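Local atomic coordinates of IclR transcriptional regulator (Thermotoga maritima, PDB entry 1MKM), a protein that probably binds DNA as a transcriptional regulator of the IclR family, joining a winged helix-turn-helix domain to a larger effector-type domain that holds zinc. Residues K130-L133 against Y134-A137; E177-K180 against I181-R184; R222-E226 against E227-E231; V235-E238 against K239-E242. One frame throughout, in Å; residues are numbered along the deposited sequence.

Interaction 1 (K130-L133 against Y134-A137)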
loop_
_atom_site.group_PDB
_atom_site.type_symbol
_atom_site.label_atom_id
_atom_site.label_comp_id
_atom_site.label_asym_id
_atom_site.label_seq_id
_atom_site.Cartn_x
_atom_site.Cartn_y
_atom_site.Cartn_z
ATOM N N LYS B 130 -22.298 -20.763 5.349
ATOM C CA LYS B 130 -23.443 -21.359 6.057
ATOM C C LYS B 130 -23.147 -21.628 7.526
ATOM O O LYS B 130 -22.006 -21.915 7.890
ATOM C CB LYS B 130 -23.847 -22.675 5.378
ATOM C CG LYS B 130 -24.128 -22.545 3.894
ATOM C CD LYS B 130 -25.463 -21.876 3.634
ATOM C CE LYS B 130 -26.543 -22.909 3.419
ATOM N NZ LYS B 130 -26.163 -23.838 2.311
ATOM N N VAL B 131 -24.166 -21.538 8.370
ATOM C CA VAL B 131 -23.956 -21.790 9.794
ATOM C C VAL B 131 -24.923 -22.766 10.426
ATOM O O VAL B 131 -26.139 -22.708 10.188
ATOM C CB VAL B 131 -23.993 -20.497 10.645
ATOM C CG1 VAL B 131 -22.883 -19.576 10.215
ATOM C CG2 VAL B 131 -25.304 -19.820 10.507
ATOM N N ASP B 132 -24.352 -23.658 11.236
ATOM C CA ASP B 132 -25.115 -24.660 11.955
ATOM C C ASP B 132 -25.984 -23.898 12.938
ATOM O O ASP B 132 -25.473 -23.100 13.722
ATOM C CB ASP B 132 -24.171 -25.593 12.708
ATOM C CG ASP B 132 -23.207 -26.300 11.790
ATOM O OD1 ASP B 132 -23.670 -26.931 10.815
ATOM O OD2 ASP B 132 -21.984 -26.227 12.040
ATOM N N LEU B 133 -27.292 -24.132 12.885
ATOM C CA LEU B 133 -28.226 -23.446 13.763
ATOM C C LEU B 133 -28.224 -23.944 15.204
ATOM O O LEU B 133 -29.007 -23.464 16.021
ATOM C CB LEU B 133 -29.644 -23.544 13.202
ATOM C CG LEU B 133 -30.044 -22.592 12.070
ATOM C CD1 LEU B 133 -31.462 -22.902 11.599
ATOM C CD2 LEU B 133 -29.973 -21.150 12.564
ATOM N N TYR B 134 -27.346 -24.884 15.532
ATOM C CA TYR B 134 -27.324 -25.403 16.888
ATOM C C TYR B 134 -26.077 -25.064 17.689
ATOM O O TYR B 134 -26.175 -24.804 18.893
ATOM C CB TYR B 134 -27.517 -26.920 16.883
ATOM C CG TYR B 134 -26.379 -27.689 16.242
ATOM C CD1 TYR B 134 -26.307 -27.860 14.859
ATOM C CD2 TYR B 134 -25.366 -28.239 17.026
ATOM C CE1 TYR B 134 -25.256 -28.561 14.276
ATOM C CE2 TYR B 134 -24.313 -28.931 16.454
ATOM C CZ TYR B 134 -24.262 -29.090 15.082
ATOM O OH TYR B 134 -23.196 -29.761 14.526
ATOM N N SER B 135 -24.908 -25.071 17.046
ATOM C CA SER B 135 -23.661 -24.771 17.755
ATOM C C SER B 135 -23.329 -23.282 17.789
ATOM O O SER B 135 -22.288 -22.886 18.307
ATOM C CB SER B 135 -22.485 -25.532 17.135
ATOM O OG SER B 135 -22.218 -25.078 15.821
ATOM N N THR B 136 -24.221 -22.461 17.249
ATOM C CA THR B 136 -24.001 -21.024 17.217
ATOM C C THR B 136 -25.113 -20.265 17.969
ATOM O O THR B 136 -26.262 -20.709 18.003
ATOM C CB THR B 136 -23.905 -20.544 15.749
ATOM O OG1 THR B 136 -23.393 -19.210 15.710
ATOM C CG2 THR B 136 -25.265 -20.571 15.088
ATOM N N ALA B 137 -24.767 -19.128 18.575
ATOM C CA ALA B 137 -25.734 -18.325 19.334
ATOM C C ALA B 137 -26.890 -17.789 18.491
ATOM O O ALA B 137 -28.063 -18.015 18.806
ATOM C CB ALA B 137 -25.029 -17.171 20.027
HETATM O O HOH W 1 -22.929 -29.670 11.740
#

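Interaction 2 (E177-K180 against I181-R184)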
loop_
_atom_site.group_PDB
_atom_site.type_symbol
_atom_site.label_atom_id
_atom_site.label_comp_id
_atom_site.label_asym_id
_atom_site.label_seq_id
_atom_site.Cartn_x
_atom_site.Cartn_y
_atom_site.Cartn_z
ATOM N N GLU B 177 -32.028 -26.403 26.671
ATOM C CA GLU B 177 -31.135 -25.299 26.341
ATOM C C GLU B 177 -31.927 -24.215 25.620
ATOM O O GLU B 177 -31.924 -23.051 26.028
ATOM C CB GLU B 177 -30.006 -25.808 25.445
ATOM C CG GLU B 177 -28.637 -25.255 25.776
ATOM C CD GLU B 177 -28.434 -23.841 25.280
ATOM O OE1 GLU B 177 -29.263 -22.960 25.604
ATOM O OE2 GLU B 177 -27.433 -23.616 24.566
ATOM N N LEU B 178 -32.624 -24.613 24.559
ATOM C CA LEU B 178 -33.428 -23.681 23.777
ATOM C C LEU B 178 -34.451 -22.931 24.623
ATOM O O LEU B 178 -34.681 -21.736 24.423
ATOM C CB LEU B 178 -34.159 -24.411 22.641
ATOM C CG LEU B 178 -33.334 -25.041 21.512
ATOM C CD1 LEU B 178 -34.261 -25.558 20.424
ATOM C CD2 LEU B 178 -32.387 -24.010 20.933
ATOM N N GLU B 179 -35.067 -23.628 25.571
ATOM C CA GLU B 179 -36.070 -23.001 26.419
ATOM C C GLU B 179 -35.429 -21.934 27.300
ATOM O O GLU B 179 -35.992 -20.852 27.491
ATOM C CB GLU B 179 -36.773 -24.057 27.270
ATOM C CG GLU B 179 -38.195 -23.678 27.639
ATOM C CD GLU B 179 -39.000 -24.866 28.116
ATOM O OE1 GLU B 179 -38.632 -25.453 29.156
ATOM O OE2 GLU B 179 -39.997 -25.215 27.447
ATOM N N LYS B 180 -34.249 -22.242 27.832
ATOM C CA LYS B 180 -33.526 -21.289 28.665
ATOM C C LYS B 180 -33.420 -20.018 27.833
ATOM O O LYS B 180 -33.592 -18.903 28.326
ATOM C CB LYS B 180 -32.110 -21.788 28.962
ATOM C CG LYS B 180 -31.974 -23.275 29.223
ATOM C CD LYS B 180 -30.539 -23.586 29.633
ATOM C CE LYS B 180 -30.219 -25.068 29.599
ATOM N NZ LYS B 180 -28.768 -25.281 29.863
ATOM N N ILE B 181 -33.130 -20.213 26.552
ATOM C CA ILE B 181 -32.988 -19.109 25.620
ATOM C C ILE B 181 -34.310 -18.366 25.500
ATOM O O ILE B 181 -34.338 -17.132 25.506
ATOM C CB ILE B 181 -32.526 -19.629 24.244
ATOM C CG1 ILE B 181 -31.159 -20.304 24.393
ATOM C CG2 ILE B 181 -32.445 -18.489 23.248
ATOM C CD1 ILE B 181 -30.722 -21.088 23.180
ATOM N N ARG B 182 -35.408 -19.111 25.404
ATOM C CA ARG B 182 -36.721 -18.486 25.311
ATOM C C ARG B 182 -36.883 -17.649 26.577
ATOM O O ARG B 182 -37.439 -16.547 26.549
ATOM C CB ARG B 182 -37.818 -19.550 25.248
ATOM C CG ARG B 182 -37.574 -20.632 24.206
ATOM C CD ARG B 182 -38.704 -21.665 24.196
ATOM N NE ARG B 182 -38.443 -22.758 23.260
ATOM C CZ ARG B 182 -39.281 -23.762 23.033
ATOM N NH1 ARG B 182 -40.440 -23.815 23.675
ATOM N NH2 ARG B 182 -38.962 -24.716 22.166
ATOM N N LYS B 183 -36.375 -18.190 27.684
ATOM C CA LYS B 183 -36.425 -17.523 28.981
ATOM C C LYS B 183 -35.687 -16.186 28.935
ATOM O O LYS B 183 -36.317 -15.124 28.921
ATOM C CB LYS B 183 -35.811 -18.433 30.057
ATOM C CG LYS B 183 -35.474 -17.759 31.394
ATOM C CD LYS B 183 -36.664 -17.013 31.999
ATOM C CE LYS B 183 -36.501 -16.796 33.506
ATOM N NZ LYS B 183 -35.232 -16.112 33.895
ATOM N N ARG B 184 -34.357 -16.241 28.906
ATOM C CA ARG B 184 -33.546 -15.031 28.867
ATOM C C ARG B 184 -33.972 -14.119 27.725
ATOM O O ARG B 184 -34.077 -12.898 27.892
ATOM C CB ARG B 184 -32.066 -15.386 28.714
ATOM C CG ARG B 184 -31.493 -16.186 29.874
ATOM C CD ARG B 184 -29.973 -16.248 29.805
ATOM N NE ARG B 184 -29.503 -16.832 28.555
ATOM C CZ ARG B 184 -29.801 -18.062 28.148
ATOM N NH1 ARG B 184 -30.573 -18.840 28.896
ATOM N NH2 ARG B 184 -29.328 -18.516 26.993
#

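Interaction 3 (R222-E226 against E227-E231)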
loop_
_atom_site.group_PDB
_atom_site.type_symbol
_atom_site.label_atom_id
_atom_site.label_comp_id
_atom_site.label_asym_id
_atom_site.label_seq_id
_atom_site.Cartn_x
_atom_site.Cartn_y
_atom_site.Cartn_z
ATOM N N ARG B 222 -12.328 -14.651 26.382
ATOM C CA ARG B 222 -11.924 -13.796 27.498
ATOM C C ARG B 222 -12.891 -12.651 27.802
ATOM O O ARG B 222 -13.229 -12.407 28.957
ATOM C CB ARG B 222 -10.536 -13.195 27.244
ATOM C CG ARG B 222 -9.437 -14.195 26.972
ATOM C CD ARG B 222 -8.079 -13.516 27.074
ATOM N NE ARG B 222 -7.000 -14.321 26.509
ATOM C CZ ARG B 222 -5.716 -13.976 26.551
ATOM N NH1 ARG B 222 -5.351 -12.842 27.136
ATOM N NH2 ARG B 222 -4.794 -14.756 25.996
ATOM N N LYS B 223 -13.336 -11.953 26.764
ATOM C CA LYS B 223 -14.229 -10.813 26.935
ATOM C C LYS B 223 -15.628 -11.072 27.502
ATOM O O LYS B 223 -16.164 -10.245 28.246
ATOM C CB LYS B 223 -14.365 -10.070 25.601
ATOM C CG LYS B 223 -13.114 -9.304 25.155
ATOM C CD LYS B 223 -13.342 -8.638 23.802
ATOM C CE LYS B 223 -12.066 -7.995 23.272
ATOM N NZ LYS B 223 -12.252 -7.418 21.904
ATOM N N PHE B 224 -16.220 -12.212 27.167
ATOM C CA PHE B 224 -17.574 -12.506 27.615
ATOM C C PHE B 224 -17.741 -12.879 29.088
ATOM O O PHE B 224 -17.788 -14.059 29.452
ATOM C CB PHE B 224 -18.186 -13.578 26.702
ATOM C CG PHE B 224 -18.312 -13.136 25.260
ATOM C CD1 PHE B 224 -17.171 -12.953 24.467
ATOM C CD2 PHE B 224 -19.560 -12.832 24.714
ATOM C CE1 PHE B 224 -17.276 -12.469 23.166
ATOM C CE2 PHE B 224 -19.669 -12.349 23.416
ATOM C CZ PHE B 224 -18.526 -12.166 22.643
ATOM N N THR B 225 -17.823 -11.847 29.930
ATOM C CA THR B 225 -18.016 -12.015 31.368
ATOM C C THR B 225 -19.513 -11.899 31.623
ATOM O O THR B 225 -20.268 -11.523 30.724
ATOM C CB THR B 225 -17.300 -10.910 32.200
ATOM O OG1 THR B 225 -17.722 -9.615 31.750
ATOM C CG2 THR B 225 -15.781 -11.017 32.084
ATOM N N GLU B 226 -19.937 -12.219 32.842
ATOM C CA GLU B 226 -21.350 -12.155 33.212
ATOM C C GLU B 226 -21.925 -10.791 32.825
ATOM O O GLU B 226 -22.985 -10.703 32.196
ATOM C CB GLU B 226 -21.519 -12.351 34.728
ATOM C CG GLU B 226 -20.711 -13.500 35.353
ATOM C CD GLU B 226 -21.247 -14.886 35.016
ATOM O OE1 GLU B 226 -22.451 -15.134 35.241
ATOM O OE2 GLU B 226 -20.456 -15.730 34.541
ATOM N N GLU B 227 -21.220 -9.732 33.223
ATOM C CA GLU B 227 -21.637 -8.366 32.927
ATOM C C GLU B 227 -21.482 -8.029 31.454
ATOM O O GLU B 227 -22.339 -7.366 30.876
ATOM C CB GLU B 227 -20.841 -7.357 33.761
ATOM C CG GLU B 227 -19.389 -7.737 33.968
ATOM C CD GLU B 227 -19.214 -8.686 35.142
ATOM O OE1 GLU B 227 -19.383 -8.233 36.295
ATOM O OE2 GLU B 227 -18.921 -9.880 34.916
ATOM N N LYS B 228 -20.389 -8.468 30.843
ATOM C CA LYS B 228 -20.195 -8.179 29.432
ATOM C C LYS B 228 -21.393 -8.787 28.715
ATOM O O LYS B 228 -22.125 -8.088 28.014
ATOM C CB LYS B 228 -18.887 -8.786 28.932
ATOM C CG LYS B 228 -18.109 -7.881 27.981
ATOM C CD LYS B 228 -17.819 -6.520 28.610
ATOM C CE LYS B 228 -16.884 -5.692 27.739
ATOM N NZ LYS B 228 -16.570 -4.364 28.336
ATOM N N ILE B 229 -21.614 -10.081 28.926
ATOM C CA ILE B 229 -22.746 -10.764 28.314
ATOM C C ILE B 229 -24.018 -9.933 28.440
ATOM O O ILE B 229 -24.685 -9.657 27.442
ATOM C CB ILE B 229 -22.984 -12.141 28.964
ATOM C CG1 ILE B 229 -21.960 -13.139 28.430
ATOM C CG2 ILE B 229 -24.411 -12.595 28.720
ATOM C CD1 ILE B 229 -22.037 -14.518 29.040
ATOM N N GLU B 230 -24.347 -9.547 29.672
ATOM C CA GLU B 230 -25.532 -8.735 29.949
ATOM C C GLU B 230 -25.550 -7.477 29.089
ATOM O O GLU B 230 -26.602 -7.055 28.604
ATOM C CB GLU B 230 -25.569 -8.337 31.430
ATOM C CG GLU B 230 -26.211 -9.370 32.350
ATOM C CD GLU B 230 -27.735 -9.374 32.261
ATOM O OE1 GLU B 230 -28.355 -8.354 32.634
ATOM O OE2 GLU B 230 -28.313 -10.391 31.821
ATOM N N GLU B 231 -24.373 -6.891 28.903
ATOM C CA GLU B 231 -24.222 -5.677 28.112
ATOM C C GLU B 231 -24.437 -5.926 26.625
ATOM O O GLU B 231 -25.124 -5.156 25.946
ATOM C CB GLU B 231 -22.830 -5.092 28.333
ATOM C CG GLU B 231 -22.584 -3.795 27.602
ATOM C CD GLU B 231 -21.402 -3.048 28.168
ATOM O OE1 GLU B 231 -20.292 -3.622 28.196
ATOM O OE2 GLU B 231 -21.587 -1.889 28.592
#

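Interaction 4 (V235-E238 against K239-E242)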
loop_
_atom_site.group_PDB
_atom_site.type_symbol
_atom_site.label_atom_id
_atom_site.label_comp_id
_atom_site.label_asym_id
_atom_site.label_seq_id
_atom_site.Cartn_x
_atom_site.Cartn_y
_atom_site.Cartn_z
ATOM N N VAL B 235 -27.623 -4.463 24.027
ATOM C CA VAL B 235 -27.588 -3.710 22.777
ATOM C C VAL B 235 -28.169 -4.575 21.665
ATOM O O VAL B 235 -28.838 -4.082 20.755
ATOM C CB VAL B 235 -26.143 -3.306 22.394
ATOM C CG1 VAL B 235 -26.161 -2.363 21.200
ATOM C CG2 VAL B 235 -25.457 -2.646 23.573
ATOM N N LEU B 236 -27.915 -5.874 21.758
ATOM C CA LEU B 236 -28.396 -6.824 20.768
ATOM C C LEU B 236 -29.916 -6.787 20.709
ATOM O O LEU B 236 -30.506 -6.513 19.657
ATOM C CB LEU B 236 -27.913 -8.230 21.138
ATOM C CG LEU B 236 -27.391 -9.146 20.028
ATOM C CD1 LEU B 236 -26.516 -8.370 19.055
ATOM C CD2 LEU B 236 -26.610 -10.280 20.664
ATOM N N LYS B 237 -30.552 -7.050 21.845
ATOM C CA LYS B 237 -32.006 -7.051 21.902
ATOM C C LYS B 237 -32.578 -5.702 21.505
ATOM O O LYS B 237 -33.650 -5.633 20.911
ATOM C CB LYS B 237 -32.496 -7.427 23.303
ATOM C CG LYS B 237 -33.386 -8.664 23.323
ATOM C CD LYS B 237 -34.557 -8.540 22.348
ATOM C CE LYS B 237 -35.404 -9.808 22.344
ATOM N NZ LYS B 237 -36.529 -9.775 21.357
ATOM N N GLU B 238 -31.859 -4.632 21.822
ATOM C CA GLU B 238 -32.324 -3.293 21.479
ATOM C C GLU B 238 -32.470 -3.126 19.966
ATOM O O GLU B 238 -33.494 -2.629 19.487
ATOM C CB GLU B 238 -31.361 -2.228 22.007
ATOM C CG GLU B 238 -31.796 -0.803 21.675
ATOM C CD GLU B 238 -30.713 0.231 21.944
ATOM O OE1 GLU B 238 -30.129 0.212 23.047
ATOM O OE2 GLU B 238 -30.451 1.070 21.055
ATOM N N LYS B 239 -31.440 -3.528 19.222
ATOM C CA LYS B 239 -31.465 -3.423 17.771
ATOM C C LYS B 239 -32.423 -4.472 17.240
ATOM O O LYS B 239 -33.178 -4.219 16.307
ATOM C CB LYS B 239 -30.063 -3.645 17.181
ATOM C CG LYS B 239 -29.028 -2.601 17.593
ATOM C CD LYS B 239 -29.410 -1.210 17.091
ATOM C CE LYS B 239 -28.345 -0.167 17.434
ATOM N NZ LYS B 239 -28.704 1.189 16.928
ATOM N N ALA B 240 -32.399 -5.657 17.841
ATOM C CA ALA B 240 -33.295 -6.718 17.400
ATOM C C ALA B 240 -34.723 -6.179 17.318
ATOM O O ALA B 240 -35.351 -6.180 16.250
ATOM C CB ALA B 240 -33.231 -7.890 18.364
ATOM N N GLU B 241 -35.232 -5.712 18.454
ATOM C CA GLU B 241 -36.580 -5.173 18.516
ATOM C C GLU B 241 -36.834 -4.138 17.421
ATOM O O GLU B 241 -37.860 -4.182 16.742
ATOM C CB GLU B 241 -36.832 -4.555 19.896
ATOM C CG GLU B 241 -38.099 -3.727 19.972
ATOM C CD GLU B 241 -38.434 -3.307 21.384
ATOM O OE1 GLU B 241 -37.510 -2.850 22.098
ATOM O OE2 GLU B 241 -39.621 -3.427 21.770
ATOM N N GLU B 242 -35.895 -3.215 17.243
ATOM C CA GLU B 242 -36.044 -2.173 16.224
ATOM C C GLU B 242 -36.127 -2.744 14.815
ATOM O O GLU B 242 -36.976 -2.328 14.018
ATOM C CB GLU B 242 -34.882 -1.181 16.298
ATOM C CG GLU B 242 -34.796 -0.245 15.100
ATOM C CD GLU B 242 -35.939 0.740 15.044
ATOM O OE1 GLU B 242 -37.099 0.316 15.204
ATOM O OE2 GLU B 242 -35.677 1.944 14.834
#

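Interaction 1 (K130-L133 against Y134-A137)
In the turn that carries the chain from strand 130-132, outermost in this chain's antiparallel sheet, to helix 137-143, D132 meets the ring of Y134 and the hydroxyl of S135. The segment belongs to the GAF-like C-terminal domain of the IclR family and runs beside its metal site. The D132 and Y134 side chains lie alongside one another and point the same way, with carboxylate and ring planes 39° apart. Contact is made by the methylene of D132, whose CB rests 3.5 Å from CE1 of Y134, approaching the ring obliquely. Y134 reaches this place because its CG is tucked between the backbone N and the carbonyl carbon (chi1 66°), which turns the ring back along the strand end. Beyond the ring the two polar ends share a water: it lies at the ring edge, in plane, 2.8 Å from Y134 OH, and donates a weak bond of 3.0 Å to D132 OD1. S135 OG also comes near, 3.7 Å from D132 CB; the same hydroxyl has a weak hydrogen bond with N193. The L133 side chain packs on I102 and Y154, though its CB stays 3.5 Å from Y134 N, and Y154 also touches Y134. The side chain of T136, at the N-cap position of helix 137-143, comes within about 3 Å of the bound zinc ion, near D189 and C199. The turn thus divides its chemistry: L133 and the Y134 ring are buried in packing against neighbouring side chains, while water links the phenol to a carboxylate whose negative charge is probably eased by the long, weak ion pair with K163.

Interaction 2 (E177-K180 against I181-R184)
Backbone bonding ties E177-K180 to I181-R184 as successive turns of helix 171-184. I181 N donates to E177 O at 3.1 Å, and the next two rungs run from R182 N to L178 O and from K183 N to E179 O. Apolar contact comes from I181, whose CD1 meets CD2 of L178 at 4.0 Å, the two side chains crossing at a slant. I181 CD1 also lies 3.4 Å from E177 OE1, while OE2 of that carboxylate is salt-bridged to K140. Among the charged groups, R182 extends fully from CG to NE and passes over E179, its CD 4.0 Å from E179 CG; its NE is buried here without a partner in the model. E179 OE2 remains 4.0 Å from R182 NH1, well out of the guanidinium plane, so the attraction is one of charge alone. With alanine at R182, the E179 carboxylate would probably lose this nearby positive charge, and the flank lined by the aliphatic stem would be uncovered. R184 bends at chi3, bringing its guanidinium edge in plane against K180 CB, with NH1 3.3 Å away, and forms a cation-pi pair with Y186. L178 and I181 face helix 137-143, and L178 and R182 also touch L151 of helix 148-157.

Interaction 3 (R222-E226 against E227-E231)
Between R222-E226 and E227-E231 the backbone passes from a short 3-10 segment through an inverse gamma turn centred on F224 into the first turn of helix 226-246. The opening rungs of that helix are I229 N to T225 O, 2.7 Å, and E230 N to E226 O, 3.1 Å. T225 stands at the N-cap. Its OG1 lies between the backbone N and the carbonyl carbon (chi1 55°), a setting that swings the hydroxyl over the helix end to accept from K228 N at 3.0 Å, with an N-H...O angle of 153°. OG1 also rests 3.2 Å from K228 CB, the two side chains crossing. Replacing T225 by valine would probably leave the K228 amide without its capping acceptor and the first turn less firmly pinned. E227 curls back over the cap through its bend at chi2, placing OE2 3.3 Å from T225 CB. K228 lays CG against K223 O at 3.1 Å, and its NZ makes a long salt bridge with E231. On the inner side, I229 CG1 approaches F224 at the ring edge, near its plane, 4.2 Å from CB. The F224 ring itself packs on M198 and V200 and meets Y232 edge-to-face, while K223 NZ reaches away to E97 and Q119. Typical of a helix start, the threonine supplies an N-cap bond at the entry to the long C-terminal helix, and the buried phenylalanine anchors that entry to strand 197-205, the strand bearing the zinc ligand C199.

Interaction 4 (V235-E238 against K239-E242)
V235-E238 and K239-E242 are consecutive turns of helix 226-246, and the side chains of K239 and A240 lie against carbonyl oxygens one turn back. K239 has CG beside its own backbone N (chi1 -64°) and bends again at chi2, so the stem starts close to the helix wall, CG 3.5 Å from V235 O, before running out straight to its amine. That NZ forms a salt bridge with D90, and the stem packs on H87 and I91 of helix 79-93. E238, by contrast, sends CG opposite its backbone N (chi1 180°) and stays extended; OE2 is 4.5 Å from K239 NZ, too far for a salt bridge, and is paired with R94. The A240 methyl touches both L236 O (3.3 Å from CB) and K237 O, while K237 CD comes to 4.2 Å from A240 CB. Four main-chain rungs join the turns; E241 N to K237 O is 2.9 Å long, whereas E242 N to E238 O is weak. The pattern is that of an amphipathic helix laid on a sheet: L236 and A240 pack on strand 197-205, and V235 and K239 lean on helix 79-93.

How the interactions relate
Four local contacts illustrate how one GAF-like domain varies its chemistry with position. Interaction 1 is the buried one, a turn off strand 130-132 where a water links two polar ends and a zinc ion lies close by. Interaction 3 lies at the surface, and its distinctive element is a side-chain cap. Interactions 2 and 4 are partly buried mid-helix turns on regular backbone rungs: E179 and R182 in 2 attract only at a distance while E177 bridges to helix 137-143, and in 4 salt bridges reach helix 79-93 and the loop after it. Interactions 3 and 4 share helix 226-246; interactions 1 and 2 approach within about 6 Å between nearest atoms without touching.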